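Local coordinates for Serpin48 (Tenebrio molitor, PDB 3OZQ), which inhibits the serine protease SPE with high specificity as a serpin of the insect innate immune system, at residues A[75-78]-A[79-83]; A[202-206]-A[207-211]; A[319-323]-A[324-328]; A[360-364]-A[365-369]. All coordinates share one frame; numbering follows the deposited sequence.

Contact 1 of 4, residues A[75-78]-A[79-83]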
loop_
_atom_site.group_PDB
_atom_site.type_symbol
_atom_site.label_atom_id
_atom_site.label_comp_id
_atom_site.label_asym_id
_atom_site.label_seq_id
_atom_site.Cartn_x
_atom_site.Cartn_y
_atom_site.Cartn_z
ATOM N N GLY A 75 13.169 -16.242 -1.319
ATOM C CA GLY A 75 14.361 -15.423 -1.213
ATOM C C GLY A 75 14.096 -14.003 -1.664
ATOM O O GLY A 75 14.514 -13.041 -1.021
ATOM N N ALA A 76 13.387 -13.884 -2.781
ATOM C CA ALA A 76 13.077 -12.594 -3.380
ATOM C C ALA A 76 12.277 -11.698 -2.439
ATOM O O ALA A 76 12.620 -10.535 -2.232
ATOM C CB ALA A 76 12.328 -12.799 -4.683
ATOM N N VAL A 77 11.205 -12.248 -1.874
ATOM C CA VAL A 77 10.387 -11.516 -0.917
ATOM C C VAL A 77 11.171 -11.195 0.348
ATOM O O VAL A 77 10.998 -10.150 0.960
ATOM C CB VAL A 77 9.132 -12.322 -0.542
ATOM C CG1 VAL A 77 8.380 -11.635 0.591
ATOM C CG2 VAL A 77 8.247 -12.501 -1.760
ATOM N N LYS A 78 12.033 -12.116 0.743
ATOM C CA LYS A 78 12.828 -11.937 1.941
ATOM C C LYS A 78 13.767 -10.744 1.776
ATOM O O LYS A 78 13.981 -9.990 2.723
ATOM C CB LYS A 78 13.621 -13.209 2.234
ATOM C CG LYS A 78 14.607 -13.098 3.375
ATOM C CD LYS A 78 13.921 -13.100 4.724
ATOM C CE LYS A 78 14.939 -13.287 5.841
ATOM N NZ LYS A 78 15.669 -14.591 5.733
ATOM N N GLU A 79 14.311 -10.565 0.574
ATOM C CA GLU A 79 15.220 -9.436 0.328
ATOM C C GLU A 79 14.515 -8.075 0.381
ATOM O O GLU A 79 14.948 -7.174 1.100
ATOM C CB GLU A 79 16.012 -9.601 -0.980
ATOM C CG GLU A 79 17.100 -8.520 -1.170
ATOM C CD GLU A 79 18.069 -8.812 -2.322
ATOM O OE1 GLU A 79 17.709 -8.544 -3.491
ATOM O OE2 GLU A 79 19.198 -9.302 -2.062
ATOM N N VAL A 80 13.431 -7.918 -0.369
ATOM C CA VAL A 80 12.713 -6.645 -0.355
ATOM C C VAL A 80 12.293 -6.256 1.063
ATOM O O VAL A 80 12.562 -5.143 1.515
ATOM C CB VAL A 80 11.486 -6.644 -1.293
ATOM C CG1 VAL A 80 11.926 -6.746 -2.739
ATOM C CG2 VAL A 80 10.545 -7.778 -0.940
ATOM N N LEU A 81 11.650 -7.173 1.777
ATOM C CA LEU A 81 11.185 -6.863 3.125
ATOM C C LEU A 81 12.300 -6.418 4.077
ATOM O O LEU A 81 12.099 -5.537 4.910
ATOM C CB LEU A 81 10.430 -8.043 3.727
ATOM C CG LEU A 81 8.976 -8.201 3.283
ATOM C CD1 LEU A 81 8.363 -9.400 3.995
ATOM C CD2 LEU A 81 8.185 -6.930 3.562
ATOM N N SER A 82 13.465 -7.042 3.966
ATOM C CA SER A 82 14.585 -6.697 4.834
ATOM C C SER A 82 15.092 -5.267 4.594
ATOM O O SER A 82 15.633 -4.629 5.495
ATOM C CB SER A 82 15.729 -7.695 4.641
ATOM O OG SER A 82 16.336 -7.516 3.373
ATOM N N LYS A 83 14.926 -4.766 3.377
ATOM C CA LYS A 83 15.446 -3.441 3.037
ATOM C C LYS A 83 14.501 -2.293 3.404
ATOM O O LYS A 83 14.941 -1.162 3.607
ATOM C CB LYS A 83 15.819 -3.378 1.557
ATOM C CG LYS A 83 16.977 -4.291 1.198
ATOM C CD LYS A 83 17.230 -4.326 -0.295
ATOM C CE LYS A 83 18.377 -5.274 -0.618
ATOM N NZ LYS A 83 18.801 -5.193 -2.045
#

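Contact 2 of 4, residues A[202-206]-A[207-211]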
loop_
_atom_site.group_PDB
_atom_site.type_symbol
_atom_site.label_atom_id
_atom_site.label_comp_id
_atom_site.label_asym_id
_atom_site.label_seq_id
_atom_site.Cartn_x
_atom_site.Cartn_y
_atom_site.Cartn_z
ATOM N N MET A 202 1.165 23.799 1.861
ATOM C CA MET A 202 2.569 24.018 2.177
ATOM C C MET A 202 3.312 24.478 0.931
ATOM O O MET A 202 2.948 24.098 -0.178
ATOM C CB MET A 202 3.214 22.721 2.687
ATOM C CG MET A 202 2.375 21.915 3.658
ATOM S SD MET A 202 3.255 20.419 4.197
ATOM C CE MET A 202 3.358 19.535 2.645
ATOM N N TYR A 203 4.368 25.266 1.115
ATOM C CA TYR A 203 5.059 25.881 -0.013
ATOM C C TYR A 203 6.573 25.716 0.046
ATOM O O TYR A 203 7.201 25.993 1.062
ATOM C CB TYR A 203 4.676 27.376 -0.130
ATOM C CG TYR A 203 3.226 27.583 -0.498
ATOM C CD1 TYR A 203 2.847 27.769 -1.823
ATOM C CD2 TYR A 203 2.233 27.569 0.476
ATOM C CE1 TYR A 203 1.526 27.943 -2.169
ATOM C CE2 TYR A 203 0.909 27.737 0.139
ATOM C CZ TYR A 203 0.562 27.921 -1.185
ATOM O OH TYR A 203 -0.758 28.066 -1.523
ATOM N N LEU A 204 7.152 25.269 -1.063
ATOM C CA LEU A 204 8.601 25.144 -1.185
ATOM C C LEU A 204 9.046 25.681 -2.533
ATOM O O LEU A 204 8.610 25.190 -3.573
ATOM C CB LEU A 204 9.028 23.680 -1.057
ATOM C CG LEU A 204 10.123 23.306 -0.061
ATOM C CD1 LEU A 204 10.488 21.812 -0.198
ATOM C CD2 LEU A 204 11.343 24.180 -0.240
ATOM N N ASP A 205 9.927 26.680 -2.513
ATOM C CA ASP A 205 10.342 27.371 -3.733
ATOM C C ASP A 205 11.774 27.095 -4.176
ATOM O O ASP A 205 12.634 26.720 -3.376
ATOM C CB ASP A 205 10.185 28.886 -3.569
ATOM C CG ASP A 205 8.767 29.296 -3.250
ATOM O OD1 ASP A 205 7.827 28.634 -3.747
ATOM O OD2 ASP A 205 8.601 30.284 -2.502
ATOM N N GLU A 206 12.015 27.306 -5.463
ATOM C CA GLU A 206 13.357 27.254 -6.031
ATOM C C GLU A 206 14.156 26.017 -5.617
ATOM O O GLU A 206 15.342 26.119 -5.305
ATOM C CB GLU A 206 14.132 28.523 -5.657
ATOM C CG GLU A 206 13.506 29.812 -6.165
ATOM C CD GLU A 206 13.755 31.009 -5.236
ATOM O OE1 GLU A 206 12.767 31.692 -4.869
ATOM O OE2 GLU A 206 14.928 31.263 -4.871
ATOM N N GLN A 207 13.508 24.853 -5.621
ATOM C CA GLN A 207 14.195 23.597 -5.346
ATOM C C GLN A 207 14.359 22.819 -6.641
ATOM O O GLN A 207 13.549 22.956 -7.558
ATOM C CB GLN A 207 13.401 22.751 -4.348
ATOM C CG GLN A 207 13.109 23.430 -3.020
ATOM C CD GLN A 207 14.339 23.558 -2.143
ATOM O OE1 GLN A 207 14.369 24.366 -1.214
ATOM N NE2 GLN A 207 15.358 22.755 -2.427
ATOM N N TYR A 208 15.405 22.001 -6.717
ATOM C CA TYR A 208 15.589 21.115 -7.859
ATOM C C TYR A 208 15.061 19.720 -7.533
ATOM O O TYR A 208 15.649 18.986 -6.735
ATOM C CB TYR A 208 17.056 21.051 -8.296
ATOM C CG TYR A 208 17.457 22.177 -9.231
ATOM C CD1 TYR A 208 17.223 22.088 -10.598
ATOM C CD2 TYR A 208 18.053 23.331 -8.743
ATOM C CE1 TYR A 208 17.583 23.119 -11.463
ATOM C CE2 TYR A 208 18.414 24.375 -9.596
ATOM C CZ TYR A 208 18.177 24.261 -10.956
ATOM O OH TYR A 208 18.538 25.285 -11.811
ATOM N N PHE A 209 13.947 19.367 -8.161
ATOM C CA PHE A 209 13.304 18.077 -7.933
ATOM C C PHE A 209 13.093 17.394 -9.263
ATOM O O PHE A 209 12.923 18.056 -10.282
ATOM C CB PHE A 209 11.939 18.271 -7.257
ATOM C CG PHE A 209 12.025 18.735 -5.834
ATOM C CD1 PHE A 209 11.136 19.685 -5.345
ATOM C CD2 PHE A 209 12.979 18.211 -4.973
ATOM C CE1 PHE A 209 11.206 20.113 -4.025
ATOM C CE2 PHE A 209 13.054 18.630 -3.656
ATOM C CZ PHE A 209 12.169 19.580 -3.179
ATOM N N ASN A 210 13.087 16.064 -9.248
ATOM C CA ASN A 210 12.745 15.310 -10.435
ATOM C C ASN A 210 11.367 15.692 -10.942
ATOM O O ASN A 210 10.391 15.719 -10.192
ATOM C CB ASN A 210 12.855 13.808 -10.168
ATOM C CG ASN A 210 14.291 13.335 -10.188
ATOM O OD1 ASN A 210 15.027 13.613 -11.132
ATOM N ND2 ASN A 210 14.706 12.644 -9.138
ATOM N N TYR A 211 11.303 15.986 -12.228
ATOM C CA TYR A 211 10.136 16.606 -12.821
ATOM C C TYR A 211 9.955 16.047 -14.217
ATOM O O TYR A 211 10.931 15.724 -14.894
ATOM C CB TYR A 211 10.356 18.123 -12.872
ATOM C CG TYR A 211 9.278 18.905 -13.582
ATOM C CD1 TYR A 211 8.254 19.514 -12.868
ATOM C CD2 TYR A 211 9.290 19.049 -14.966
ATOM C CE1 TYR A 211 7.264 20.244 -13.513
ATOM C CE2 TYR A 211 8.303 19.774 -15.620
ATOM C CZ TYR A 211 7.297 20.372 -14.888
ATOM O OH TYR A 211 6.312 21.093 -15.526
#

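Contact 3 of 4, residues A[319-323]-A[324-328]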
loop_
_atom_site.group_PDB
_atom_site.type_symbol
_atom_site.label_atom_id
_atom_site.label_comp_id
_atom_site.label_asym_id
_atom_site.label_seq_id
_atom_site.Cartn_x
_atom_site.Cartn_y
_atom_site.Cartn_z
ATOM N N ILE A 319 -1.908 7.428 5.857
ATOM C CA ILE A 319 -0.786 8.297 5.556
ATOM C C ILE A 319 -1.135 9.689 6.063
ATOM O O ILE A 319 -2.293 10.133 5.995
ATOM C CB ILE A 319 -0.502 8.371 4.057
ATOM C CG1 ILE A 319 0.796 9.157 3.802
ATOM C CG2 ILE A 319 -1.685 9.026 3.343
ATOM C CD1 ILE A 319 1.239 9.169 2.351
ATOM N N ASP A 320 -0.137 10.358 6.611
ATOM C CA ASP A 320 -0.355 11.669 7.178
ATOM C C ASP A 320 0.775 12.556 6.680
ATOM O O ASP A 320 1.929 12.404 7.087
ATOM C CB ASP A 320 -0.395 11.585 8.706
ATOM C CG ASP A 320 -0.927 12.855 9.344
ATOM O OD1 ASP A 320 -1.253 12.822 10.552
ATOM O OD2 ASP A 320 -1.023 13.887 8.634
ATOM N N VAL A 321 0.450 13.452 5.755
ATOM C CA VAL A 321 1.479 14.211 5.062
ATOM C C VAL A 321 1.536 15.621 5.600
ATOM O O VAL A 321 0.541 16.335 5.592
ATOM C CB VAL A 321 1.250 14.224 3.546
ATOM C CG1 VAL A 321 2.195 15.187 2.884
ATOM C CG2 VAL A 321 1.453 12.820 2.981
ATOM N N SER A 322 2.714 16.009 6.073
ATOM C CA SER A 322 2.896 17.305 6.709
ATOM C C SER A 322 4.228 17.945 6.305
ATOM O O SER A 322 4.898 17.482 5.376
ATOM C CB SER A 322 2.817 17.147 8.224
ATOM O OG SER A 322 3.915 16.371 8.672
ATOM N N GLU A 323 4.615 19.005 7.006
ATOM C CA GLU A 323 5.806 19.766 6.616
ATOM C C GLU A 323 7.131 19.002 6.745
ATOM O O GLU A 323 8.027 19.181 5.924
ATOM C CB GLU A 323 5.873 21.097 7.369
ATOM C CG GLU A 323 4.792 22.080 6.956
ATOM C CD GLU A 323 3.590 22.073 7.885
ATOM O OE1 GLU A 323 2.912 23.120 7.973
ATOM O OE2 GLU A 323 3.313 21.034 8.527
ATOM N N GLU A 324 7.256 18.143 7.754
ATOM C CA GLU A 324 8.497 17.379 7.924
ATOM C C GLU A 324 8.547 16.078 7.126
ATOM O O GLU A 324 9.627 15.555 6.857
ATOM C CB GLU A 324 8.783 17.096 9.399
ATOM C CG GLU A 324 9.882 17.985 9.993
ATOM C CD GLU A 324 11.246 17.798 9.316
ATOM O OE1 GLU A 324 12.066 18.744 9.358
ATOM O OE2 GLU A 324 11.503 16.710 8.748
ATOM N N GLY A 325 7.386 15.557 6.749
ATOM C CA GLY A 325 7.327 14.355 5.936
ATOM C C GLY A 325 6.022 13.621 6.150
ATOM O O GLY A 325 4.952 14.227 6.145
ATOM N N VAL A 326 6.104 12.309 6.354
ATOM C CA VAL A 326 4.902 11.512 6.530
ATOM C C VAL A 326 4.960 10.820 7.890
ATOM O O VAL A 326 5.958 10.178 8.227
ATOM C CB VAL A 326 4.719 10.484 5.395
ATOM C CG1 VAL A 326 4.865 11.155 4.047
ATOM C CG2 VAL A 326 5.723 9.372 5.526
ATOM N N GLU A 327 3.895 10.977 8.669
ATOM C CA GLU A 327 3.864 10.472 10.037
ATOM C C GLU A 327 5.072 11.014 10.803
ATOM O O GLU A 327 5.696 10.305 11.594
ATOM C CB GLU A 327 3.838 8.938 10.037
ATOM C CG GLU A 327 3.730 8.270 11.400
ATOM C CD GLU A 327 2.410 8.554 12.102
ATOM O OE1 GLU A 327 1.513 9.180 11.487
ATOM O OE2 GLU A 327 2.269 8.153 13.279
ATOM N N ALA A 328 5.401 12.280 10.547
ATOM C CA ALA A 328 6.509 12.949 11.219
ATOM C C ALA A 328 6.001 13.999 12.204
ATOM O O ALA A 328 5.160 14.832 11.859
ATOM C CB ALA A 328 7.439 13.596 10.199
HETATM O O HOH W 1 3.559 13.880 9.378
HETATM O O HOH W 2 -0.911 10.536 11.982
HETATM O O HOH W 3 5.709 18.182 10.354
#

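Contact 4 of 4, residues A[360-364]-A[365-369]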
loop_
_atom_site.group_PDB
_atom_site.type_symbol
_atom_site.label_atom_id
_atom_site.label_comp_id
_atom_site.label_asym_id
_atom_site.label_seq_id
_atom_site.Cartn_x
_atom_site.Cartn_y
_atom_site.Cartn_z
ATOM N N ILE A 360 4.274 6.182 -3.170
ATOM C CA ILE A 360 5.539 6.165 -2.463
ATOM C C ILE A 360 6.391 5.030 -3.036
ATOM O O ILE A 360 5.918 3.891 -3.152
ATOM C CB ILE A 360 5.320 5.938 -0.954
ATOM C CG1 ILE A 360 4.664 7.171 -0.312
ATOM C CG2 ILE A 360 6.631 5.658 -0.251
ATOM C CD1 ILE A 360 4.578 7.065 1.168
ATOM N N LYS A 361 7.630 5.346 -3.406
ATOM C CA LYS A 361 8.574 4.344 -3.917
ATOM C C LYS A 361 9.749 4.200 -2.987
ATOM O O LYS A 361 10.207 5.175 -2.392
ATOM C CB LYS A 361 9.147 4.726 -5.279
ATOM C CG LYS A 361 8.289 4.444 -6.484
ATOM C CD LYS A 361 9.090 4.674 -7.785
ATOM C CE LYS A 361 9.620 6.107 -7.871
ATOM N NZ LYS A 361 10.365 6.398 -9.145
ATOM N N VAL A 362 10.249 2.975 -2.873
ATOM C CA VAL A 362 11.516 2.744 -2.213
ATOM C C VAL A 362 12.379 1.879 -3.122
ATOM O O VAL A 362 12.010 0.751 -3.455
ATOM C CB VAL A 362 11.342 2.074 -0.848
ATOM C CG1 VAL A 362 12.694 1.623 -0.312
ATOM C CG2 VAL A 362 10.658 3.028 0.128
ATOM N N LYS A 363 13.511 2.427 -3.551
ATOM C CA LYS A 363 14.448 1.679 -4.377
ATOM C C LYS A 363 13.760 1.142 -5.624
ATOM O O LYS A 363 13.871 -0.049 -5.954
ATOM C CB LYS A 363 15.077 0.550 -3.550
ATOM C CG LYS A 363 15.513 1.043 -2.173
ATOM C CD LYS A 363 16.377 0.047 -1.420
ATOM C CE LYS A 363 16.879 0.665 -0.113
ATOM N NZ LYS A 363 17.830 -0.219 0.627
ATOM N N GLY A 364 13.036 2.028 -6.305
ATOM C CA GLY A 364 12.349 1.697 -7.544
ATOM C C GLY A 364 11.061 0.909 -7.340
ATOM O O GLY A 364 10.307 0.666 -8.283
ATOM N N MET A 365 10.790 0.508 -6.108
ATOM C CA MET A 365 9.565 -0.246 -5.865
ATOM C C MET A 365 8.449 0.583 -5.225
ATOM O O MET A 365 8.645 1.216 -4.187
ATOM C CB MET A 365 9.850 -1.465 -5.010
ATOM C CG MET A 365 8.691 -2.443 -4.977
ATOM S SD MET A 365 9.095 -3.843 -3.953
ATOM C CE MET A 365 9.282 -3.063 -2.359
ATOM N N ILE A 366 7.279 0.561 -5.855
ATOM C CA ILE A 366 6.088 1.201 -5.293
ATOM C C ILE A 366 5.593 0.497 -4.024
ATOM O O ILE A 366 5.285 -0.692 -4.040
ATOM C CB ILE A 366 4.958 1.274 -6.330
ATOM C CG1 ILE A 366 5.401 2.130 -7.518
ATOM C CG2 ILE A 366 3.672 1.866 -5.699
ATOM C CD1 ILE A 366 4.391 2.205 -8.638
ATOM N N LEU A 367 5.524 1.247 -2.927
ATOM C CA LEU A 367 5.075 0.747 -1.633
ATOM C C LEU A 367 3.609 1.080 -1.326
ATOM O O LEU A 367 2.888 0.280 -0.735
ATOM C CB LEU A 367 5.954 1.319 -0.523
ATOM C CG LEU A 367 7.063 0.404 -0.012
ATOM C CD1 LEU A 367 7.989 -0.002 -1.152
ATOM C CD2 LEU A 367 7.825 1.038 1.139
ATOM N N PHE A 368 3.193 2.277 -1.718
ATOM C CA PHE A 368 1.842 2.768 -1.477
ATOM C C PHE A 368 1.397 3.546 -2.701
ATOM O O PHE A 368 2.214 4.164 -3.372
ATOM C CB PHE A 368 1.823 3.740 -0.299
ATOM C CG PHE A 368 1.860 3.083 1.051
ATOM C CD1 PHE A 368 0.698 2.588 1.626
ATOM C CD2 PHE A 368 3.044 3.002 1.766
ATOM C CE1 PHE A 368 0.713 2.010 2.887
ATOM C CE2 PHE A 368 3.071 2.416 3.033
ATOM C CZ PHE A 368 1.899 1.926 3.590
ATOM N N ALA A 369 0.105 3.502 -2.994
ATOM C CA ALA A 369 -0.462 4.327 -4.041
ATOM C C ALA A 369 -1.845 4.800 -3.593
ATOM O O ALA A 369 -2.465 4.183 -2.737
ATOM C CB ALA A 369 -0.549 3.565 -5.330
#

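Contact 1 of 4, residues A[75-78]-A[79-83]
With chi1 of Val77 at 173°, its CG1 lies opposite the backbone N and next to the carbonyl carbon, while Leu81, one turn later, carries CG beside its own backbone N (chi1 -80°). The two side chains consequently run side by side and point the same way, and CG1 of Val77 meets CD1 of Leu81 at 4.1 Å. Val80 packs against backbone instead: its CG2, set between N and carbonyl carbon, comes to 3.1 Å from Val77 O, a tight carbon-oxygen approach. That oxygen also accepts from Leu81 N at 3.2 Å with a nearly straight N-H...O angle of 168°. Gly75 O receives Glu79 N at 3.0 Å and Lys78 O receives Ser82 N at 3.2 Å, so the i to i+4 pattern of an alpha-helix continues through the stretch, although the bond from Val80 N to Ala76 O is weak.

On the outer side Ser82 OG bends back to donate to Glu79 O at 2.7 Å, giving that carbonyl a side-chain partner. Glu79 OE1 is held chiefly by Gln9, with Lys83 NZ at 3.8 Å as a long salt bridge. Val77 and Val80 also touch Phe11, and Val80 and Leu81 touch Phe39, which marks this as an amphipathic surface helix of the serpin fold, probably its helix D.

Contact 2 of 4, residues A[202-206]-A[207-211]
Leu204 and Gln207 pack obliquely across the corner, and each needs an unusual or folded shape to do it. Leu204 has chi1 at -128°, well off the staggered positions, and sends CD2 over the glutamine and CD1 onward to Phe209. Gln207 bends back at chi2 (-72°), which brings its CG to 3.4 Å from Leu204 CD2 and its OE1 to 3.2 Å from the same methyl. This is a close carbon-oxygen packing contact. The same bend sets Gln207 CG 3.3 Å from Asp205 O, so the glutamine chain lies against both the backbone carbonyl of Asp205 and the leucine.

Phe209 is met from two directions. Gln207 CB sits 3.4 Å above one ring face, displaced toward the rim, whereas Leu204 CD1 reaches the ring edge near its plane, 4.1 Å from Phe209 CZ; the leucine and phenylalanine side chains cross at about a right angle. Replacing Gln207 by alanine would keep CB over the ring, but would probably open a gap beside Leu204 CD2 and give the end of the leucine, held at an off-staggered chi1, more room to turn.

The backbone corner is a G1 beta bulge, in which Glu206, with positive phi, and Gln207 both face Val264, and Glu206 N is bonded to Asn265 OD1. Strands 202-205 and 207-211 leave it at 102° to each other. Both hydrogen-bond to strand 260-278, while Leu204 rests on Phe179, Gln207 on Val177, and Phe209 on Leu222 and Leu224 of strand 219-225.

Contact 3 of 4, residues A[319-323]-A[324-328]
Val321 and Val326 stand side by side and point the same way, with Val321 CG2 3.9 Å from Val326 CG1. Ile319 adds to this apolar side, its CG1 lying 4.4 Å from Val326 CB. The carboxylates of Asp320 and Glu327 approach without touching, and water 2 mediates, donating to Asp320 OD1 at 2.7 Å and to Glu327 OE1 at 2.8 Å. Such a bridge would probably ease the repulsion of two like charges.

A single beta bridge, Val321 with Val326, joins the backbones. Glu327 N donates to Asp320 O at 2.9 Å in the carbonyl plane, and Ser322 N reaches Gly325 O at 2.9 Å, nearly along the C=O axis. By the serpin sequence pattern, Gly325 to Ala328 probably begin the proximal hinge of the reactive-centre loop, just after Glu323 and Glu324. Since Val326 also makes a backbone hydrogen bond with Ala173 of strand 163-174, the hinge appears shallowly inserted between that strand and strand 310-321, as in native antithrombin.

Backbone angles at Gly325 would jam a CB against the preceding carbonyl oxygen. Ser322 OG, placed between its backbone N and carbonyl carbon (chi1 66°), meets water 1 at 2.6 Å; this water also donates to Asp320 O and accepts from Ala328 N.

Contact 4 of 4, residues A[360-364]-A[365-369]
Val362 and Met365 close a beta hairpin through a type I' turn, with Lys363 and Gly364 at its two corners, both at positive phi. Antiparallel pairs Ile360 with Phe368 and Lys361 with Ile366 continue it, and a classic beta bulge shifts the register, since Leu367 and Phe368 both face Ile360.

The backbone bonds are mostly short. Val362 N donates to Met365 O at 2.7 Å, and in return Met365 N gives to Val362 O at 2.9 Å, approaching from above the carbonyl plane. Ile360 N reaches Phe368 O at 2.9 Å. Beyond the hairpin, Asn16 clasps both Gly364 O and Ile366 N.

Apolar contacts form on both faces and at the bulge. On one face, Lys361 lays the aliphatic start of its chain across Ile366, CG to CG1 at 3.8 Å. On the other, Ile360 and Phe368 meet at their CB atoms. At the bulge, Leu367 puts CD2 3.6 Å from Val362 CG2. Leu367 chi1 is -99°, off the staggered values, which with chi2 at 58° turns both methyls toward Val362. An alanine at Leu367 is likely to open a gap beside Val362 CG2 and cost the ring of Phe171 one of its neighbours.

Ile360 O serves two donors there: Leu367 N at 2.7 Å and, weakly, Phe368 N at 3.5 Å.

In the fold
From the N terminus the four contacts come in series; none nests within or crosses another, because each joins adjacent pieces of chain. Contact 1 is one helical run, contact 2 a corner between two strands, contact 3 a tight reversal after strand 310-321, and contact 4 the hairpin of strands 356-362 and 365-372. In space they connect stepwise. Met202 SD of contact 2 lies 3.4 Å from Ser322 C of contact 3; Ile319 CD1 of contact 3 is 4.1 Å from Ile360 CD1 of contact 4; and Met365 SD of contact 4 is 4.2 Å from Val80 CG1 of contact 1. The helix thus reaches the strand corner, about 33 Å away centre to centre, through the hairpin and the end of strand 310-321.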